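Side-chain contacts in 3-oxoacyl-[acyl-carrier-protein] synthase 2 (Rickettsia rickettsii, PDB 4JGA), which probably catalyses the decarboxylative condensation of an acyl chain with a malonyl group on acyl carrier protein, an elongation step of fatty acid synthesis: residues L25-G30 with N34-N39; E77-A82 with Y97-A102. All coordinates share one frame; numbering follows the deposited sequence.

Contact 1. Residues L25-G30 with N34-N39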
loop_
_atom_site.group_PDB
_atom_site.type_symbol
_atom_site.label_atom_id
_atom_site.label_comp_id
_atom_site.label_asym_id
_atom_site.label_seq_id
_atom_site.Cartn_x
_atom_site.Cartn_y
_atom_site.Cartn_z
ATOM N N LEU A 25 12.054 16.540 4.113
ATOM C CA LEU A 25 10.742 17.162 4.314
ATOM C C LEU A 25 10.361 18.131 3.214
ATOM O O LEU A 25 11.173 18.953 2.794
ATOM C CB LEU A 25 10.704 17.926 5.649
ATOM C CG LEU A 25 10.510 17.134 6.908
ATOM C CD1 LEU A 25 10.687 18.058 8.113
ATOM C CD2 LEU A 25 9.142 16.457 6.959
ATOM N N VAL A 26 9.113 18.030 2.761
ATOM C CA VAL A 26 8.443 19.083 1.998
ATOM C C VAL A 26 7.110 19.332 2.685
ATOM O O VAL A 26 6.251 18.442 2.717
ATOM C CB VAL A 26 8.190 18.702 0.541
ATOM C CG1 VAL A 26 7.484 19.828 -0.196
ATOM C CG2 VAL A 26 9.520 18.397 -0.135
ATOM N N THR A 27 6.964 20.511 3.276
ATOM C CA THR A 27 5.783 20.806 4.096
ATOM C C THR A 27 5.235 22.212 3.814
ATOM O O THR A 27 5.886 23.020 3.166
ATOM C CB THR A 27 6.087 20.696 5.607
ATOM O OG1 THR A 27 6.766 21.874 6.053
ATOM C CG2 THR A 27 6.898 19.412 5.941
ATOM N N PRO A 28 4.021 22.490 4.268
ATOM C CA PRO A 28 3.455 23.803 4.115
ATOM C C PRO A 28 4.236 24.931 4.854
ATOM O O PRO A 28 3.938 26.097 4.646
ATOM C CB PRO A 28 2.068 23.650 4.722
ATOM C CG PRO A 28 1.724 22.248 4.462
ATOM C CD PRO A 28 3.005 21.513 4.688
ATOM N N VAL A 29 5.211 24.590 5.692
ATOM C CA VAL A 29 6.081 25.625 6.257
ATOM C C VAL A 29 7.550 25.477 5.880
ATOM O O VAL A 29 8.400 26.074 6.502
ATOM C CB VAL A 29 5.917 25.724 7.768
ATOM C CG1 VAL A 29 4.493 26.126 8.096
ATOM C CG2 VAL A 29 6.273 24.417 8.450
ATOM N N GLY A 30 7.860 24.768 4.800
ATOM C CA GLY A 30 9.251 24.711 4.334
ATOM C C GLY A 30 9.509 23.643 3.284
ATOM O O GLY A 30 8.884 22.573 3.306
ATOM N N ASN A 34 15.323 21.981 7.340
ATOM C CA ASN A 34 15.774 23.093 8.187
ATOM C C ASN A 34 14.769 24.207 8.228
ATOM O O ASN A 34 14.466 24.715 9.283
ATOM C CB ASN A 34 17.087 23.660 7.696
ATOM C CG ASN A 34 18.240 22.749 7.978
ATOM O OD1 ASN A 34 18.199 21.900 8.879
ATOM N ND2 ASN A 34 19.287 22.906 7.201
ATOM N N SER A 35 14.240 24.577 7.077
ATOM C CA SER A 35 13.263 25.648 7.037
ATOM C C SER A 35 11.953 25.185 7.713
ATOM O O SER A 35 11.374 25.951 8.476
ATOM C CB SER A 35 13.033 26.123 5.601
ATOM O OG SER A 35 12.530 25.066 4.801
ATOM N N SER A 36 11.500 23.949 7.443
ATOM C CA SER A 36 10.261 23.447 8.048
ATOM C C SER A 36 10.357 23.466 9.587
ATOM O O SER A 36 9.444 23.917 10.272
ATOM C CB SER A 36 9.924 22.021 7.577
ATOM O OG SER A 36 9.681 21.940 6.195
ATOM N N TRP A 37 11.472 22.960 10.118
ATOM C CA TRP A 37 11.629 22.771 11.562
ATOM C C TRP A 37 11.778 24.113 12.256
ATOM O O TRP A 37 11.164 24.314 13.296
ATOM C CB TRP A 37 12.803 21.839 11.863
ATOM C CG TRP A 37 13.045 21.577 13.293
ATOM C CD1 TRP A 37 14.194 21.850 14.001
ATOM C CD2 TRP A 37 12.128 21.008 14.224
ATOM N NE1 TRP A 37 14.030 21.484 15.304
ATOM C CE2 TRP A 37 12.775 20.962 15.470
ATOM C CE3 TRP A 37 10.823 20.516 14.119
ATOM C CZ2 TRP A 37 12.159 20.432 16.610
ATOM C CZ3 TRP A 37 10.216 20.011 15.230
ATOM C CH2 TRP A 37 10.868 19.971 16.464
ATOM N N LYS A 38 12.546 25.047 11.675
ATOM C CA LYS A 38 12.597 26.404 12.242
ATOM C C LYS A 38 11.184 26.989 12.342
ATOM O O LYS A 38 10.812 27.550 13.375
ATOM C CB LYS A 38 13.531 27.362 11.462
ATOM N N ASN A 39 10.397 26.876 11.274
ATOM C CA ASN A 39 9.039 27.437 11.293
ATOM C C ASN A 39 8.084 26.767 12.267
ATOM O O ASN A 39 7.291 27.455 12.937
ATOM C CB ASN A 39 8.441 27.483 9.890
ATOM C CG ASN A 39 9.030 28.616 9.077
ATOM O OD1 ASN A 39 9.435 29.632 9.628
ATOM N ND2 ASN A 39 9.090 28.444 7.788
#
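Ser36 reaches from the first turn of helix 33-41 into the bend that follows strand 18-26, and its hydroxyl meets that of Thr27: OG1 of Thr27 donates to OG of Ser36 at 2.9 Å. This OG is also hydrogen-bonded to the backbone oxygen of Asn32, so a small, buried polar side chain has its oxygen satisfied by two partners. Thr27 OG1 lies between its backbone N and carbonyl carbon (chi1 79°), where it accepts from the backbone N of Val29 at 3.2 Å and closes an ST turn. CD1 of Leu25 packs against CB of Ser36 at 4.1 Å, an apolar contact beside the hydroxyl pair.

Val29 makes the other half. Its carbonyl oxygen takes a nearly straight bond, 170° at the hydrogen, from ND2 of Asn39 at 2.8 Å; the oxygen lies close to the amide plane of Asn39, while the nitrogen stands 20° off the carbonyl plane. The two side chains run alongside one another with opposite headings, CB of Val29 3.7 Å from CB of Asn39. Lacking a side chain, Gly30 brings its CA to 3.3 Å from OG of Ser35, which also bonds to OD1 of Asn32. Hydroxyls and an amide thus pin a type I beta turn, Thr27 to Gly30, to the helix after it, a tight strand-turn-helix connection opening the thiolase-like fold of the ketoacyl synthases.

Contact 2. Residues E77-A82 with Y97-A102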
loop_
_atom_site.group_PDB
_atom_site.type_symbol
_atom_site.label_atom_id
_atom_site.label_comp_id
_atom_site.label_asym_id
_atom_site.label_seq_id
_atom_site.Cartn_x
_atom_site.Cartn_y
_atom_site.Cartn_z
ATOM N N GLU A 77 13.455 21.308 -10.373
ATOM C CA GLU A 77 14.823 21.682 -10.691
ATOM C C GLU A 77 15.700 21.739 -9.441
ATOM O O GLU A 77 16.889 21.472 -9.504
ATOM C CB GLU A 77 14.806 23.087 -11.378
ATOM C CG GLU A 77 14.248 23.183 -12.806
ATOM C CD GLU A 77 12.708 22.960 -13.002
ATOM O OE1 GLU A 77 11.891 22.967 -12.057
ATOM O OE2 GLU A 77 12.285 22.770 -14.180
ATOM N N ASN A 78 15.098 22.070 -8.309
ATOM C CA ASN A 78 15.827 22.128 -7.041
ATOM C C ASN A 78 16.417 20.813 -6.580
ATOM O O ASN A 78 17.297 20.819 -5.746
ATOM C CB ASN A 78 14.929 22.682 -5.922
ATOM C CG ASN A 78 14.594 24.142 -6.132
ATOM O OD1 ASN A 78 15.336 24.866 -6.785
ATOM N ND2 ASN A 78 13.474 24.593 -5.555
ATOM N N PHE A 79 15.906 19.692 -7.088
ATOM C CA PHE A 79 16.374 18.387 -6.624
ATOM C C PHE A 79 16.485 17.333 -7.718
ATOM O O PHE A 79 16.723 16.148 -7.418
ATOM C CB PHE A 79 15.453 17.883 -5.500
ATOM C CG PHE A 79 14.040 17.617 -5.954
ATOM C CD1 PHE A 79 13.102 18.634 -5.975
ATOM C CD2 PHE A 79 13.669 16.374 -6.408
ATOM C CE1 PHE A 79 11.811 18.404 -6.415
ATOM C CE2 PHE A 79 12.370 16.137 -6.851
ATOM C CZ PHE A 79 11.455 17.153 -6.867
ATOM N N THR A 80 16.323 17.756 -8.974
ATOM C CA THR A 80 16.281 16.831 -10.095
ATOM C C THR A 80 17.214 17.348 -11.190
ATOM O O THR A 80 17.121 18.488 -11.603
ATOM C CB THR A 80 14.859 16.713 -10.682
ATOM O OG1 THR A 80 13.925 16.358 -9.657
ATOM C CG2 THR A 80 14.818 15.655 -11.811
ATOM N N GLN A 81 18.118 16.478 -11.610
ATOM C CA GLN A 81 19.042 16.706 -12.687
ATOM C C GLN A 81 18.244 17.082 -13.947
ATOM O O GLN A 81 17.175 16.509 -14.207
ATOM C CB GLN A 81 19.745 15.362 -12.912
ATOM C CG GLN A 81 21.229 15.327 -13.113
ATOM C CD GLN A 81 21.648 13.911 -13.507
ATOM O OE1 GLN A 81 21.044 12.932 -13.068
ATOM N NE2 GLN A 81 22.660 13.799 -14.337
ATOM N N ALA A 82 18.769 18.021 -14.728
ATOM C CA ALA A 82 18.133 18.479 -15.977
ATOM C C ALA A 82 17.545 17.359 -16.863
ATOM O O ALA A 82 16.424 17.471 -17.338
ATOM C CB ALA A 82 19.113 19.324 -16.780
ATOM N N TYR A 97 6.575 15.497 -4.606
ATOM C CA TYR A 97 6.875 15.792 -3.224
ATOM C C TYR A 97 7.687 14.653 -2.585
ATOM O O TYR A 97 8.650 14.900 -1.866
ATOM C CB TYR A 97 5.604 16.021 -2.414
ATOM C CG TYR A 97 4.722 17.156 -2.878
ATOM C CD1 TYR A 97 5.230 18.251 -3.604
ATOM C CD2 TYR A 97 3.362 17.150 -2.586
ATOM C CE1 TYR A 97 4.402 19.300 -4.000
ATOM C CE2 TYR A 97 2.539 18.195 -2.969
ATOM C CZ TYR A 97 3.047 19.251 -3.690
ATOM O OH TYR A 97 2.196 20.259 -4.046
ATOM N N GLY A 98 7.288 13.421 -2.868
ATOM C CA GLY A 98 7.941 12.210 -2.343
ATOM C C GLY A 98 9.391 12.122 -2.809
ATOM O O GLY A 98 10.282 11.861 -2.018
ATOM N N VAL A 99 9.624 12.338 -4.081
ATOM C CA VAL A 99 10.970 12.258 -4.629
ATOM C C VAL A 99 11.838 13.370 -4.038
ATOM O O VAL A 99 12.989 13.136 -3.712
ATOM C CB VAL A 99 10.961 12.308 -6.160
ATOM C CG1 VAL A 99 12.379 12.377 -6.717
ATOM C CG2 VAL A 99 10.281 11.062 -6.729
ATOM N N ALA A 100 11.262 14.545 -3.865
ATOM C CA ALA A 100 11.989 15.643 -3.262
ATOM C C ALA A 100 12.401 15.320 -1.802
ATOM O O ALA A 100 13.559 15.504 -1.420
ATOM C CB ALA A 100 11.164 16.924 -3.340
ATOM N N ALA A 101 11.458 14.838 -0.997
ATOM C CA ALA A 101 11.778 14.499 0.385
ATOM C C ALA A 101 12.812 13.337 0.461
ATOM O O ALA A 101 13.728 13.352 1.284
ATOM C CB ALA A 101 10.521 14.169 1.165
ATOM N N ALA A 102 12.674 12.350 -0.398
ATOM C CA ALA A 102 13.573 11.213 -0.389
ATOM C C ALA A 102 14.977 11.631 -0.834
ATOM O O ALA A 102 15.956 11.147 -0.308
ATOM C CB ALA A 102 13.056 10.125 -1.288
#
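The ring of Phe79 lies broadside on helix 93-109, with the methyl of Ala100 over the centre of one face and CG1 of Val99 at its edge, near the ring plane. The Ala100 approach is a CH-pi contact: CB stands 3.5 Å from the ring centroid and only 12° off the ring normal. In this part of the thiolase-like fold a loop lies across the outer side of a helix, whose other side, through Ala101 and Ala102, packs on strand 257-265 of the large sheet.

Alanine suits the place because its short side chain lets the flat ring settle down on the helix itself. CD2 and CE2 of Phe79 each come within 3.6 Å of CA of Ala100, so the ring rests on backbone as well as on the methyl. An aromatic residue suits the loop for the complementary reason: one wide, flat, apolar surface covers the helix where the neighbouring loop residues do not reach it. The ring is carried there by a chi1 of 65°, which sets CG between the backbone N and the carbonyl carbon and turns the ring down toward the helix. There is no hydrogen bond between the two segments, so they are held by van der Waals and CH-pi contact alone.

Around it, Leu88 of helix 85-89 also touches Phe79, and Lys171 NZ bonds to the carbonyl oxygen of Phe79, which ties the loop to helix 163-172 as well. Val99 is branched at CB and fills in at the ring's edge: with CG1 anti to its backbone N (chi1 174°), that methyl meets CE2 of Phe79 at 3.8 Å.

Overall arrangement
Following the chain from the N terminus, contact 1 comes first and closes a very short loop, since only three residues lie between segments 25-30 and 34-39. Contact 2 opens only later and closes a longer loop, bringing the segment after strand 62-64 back to helix 93-109 past helix 85-89. The two are in series and neither nest nor cross; their centres lie about 16 Å apart. They nonetheless touch, since CG2 of Val26, in the strand, packs 3.9 Å from CB of Ala100. Helix 93-109 therefore lies between the strand and the Phe79 loop, packing against the central sheet and carrying the loop as well.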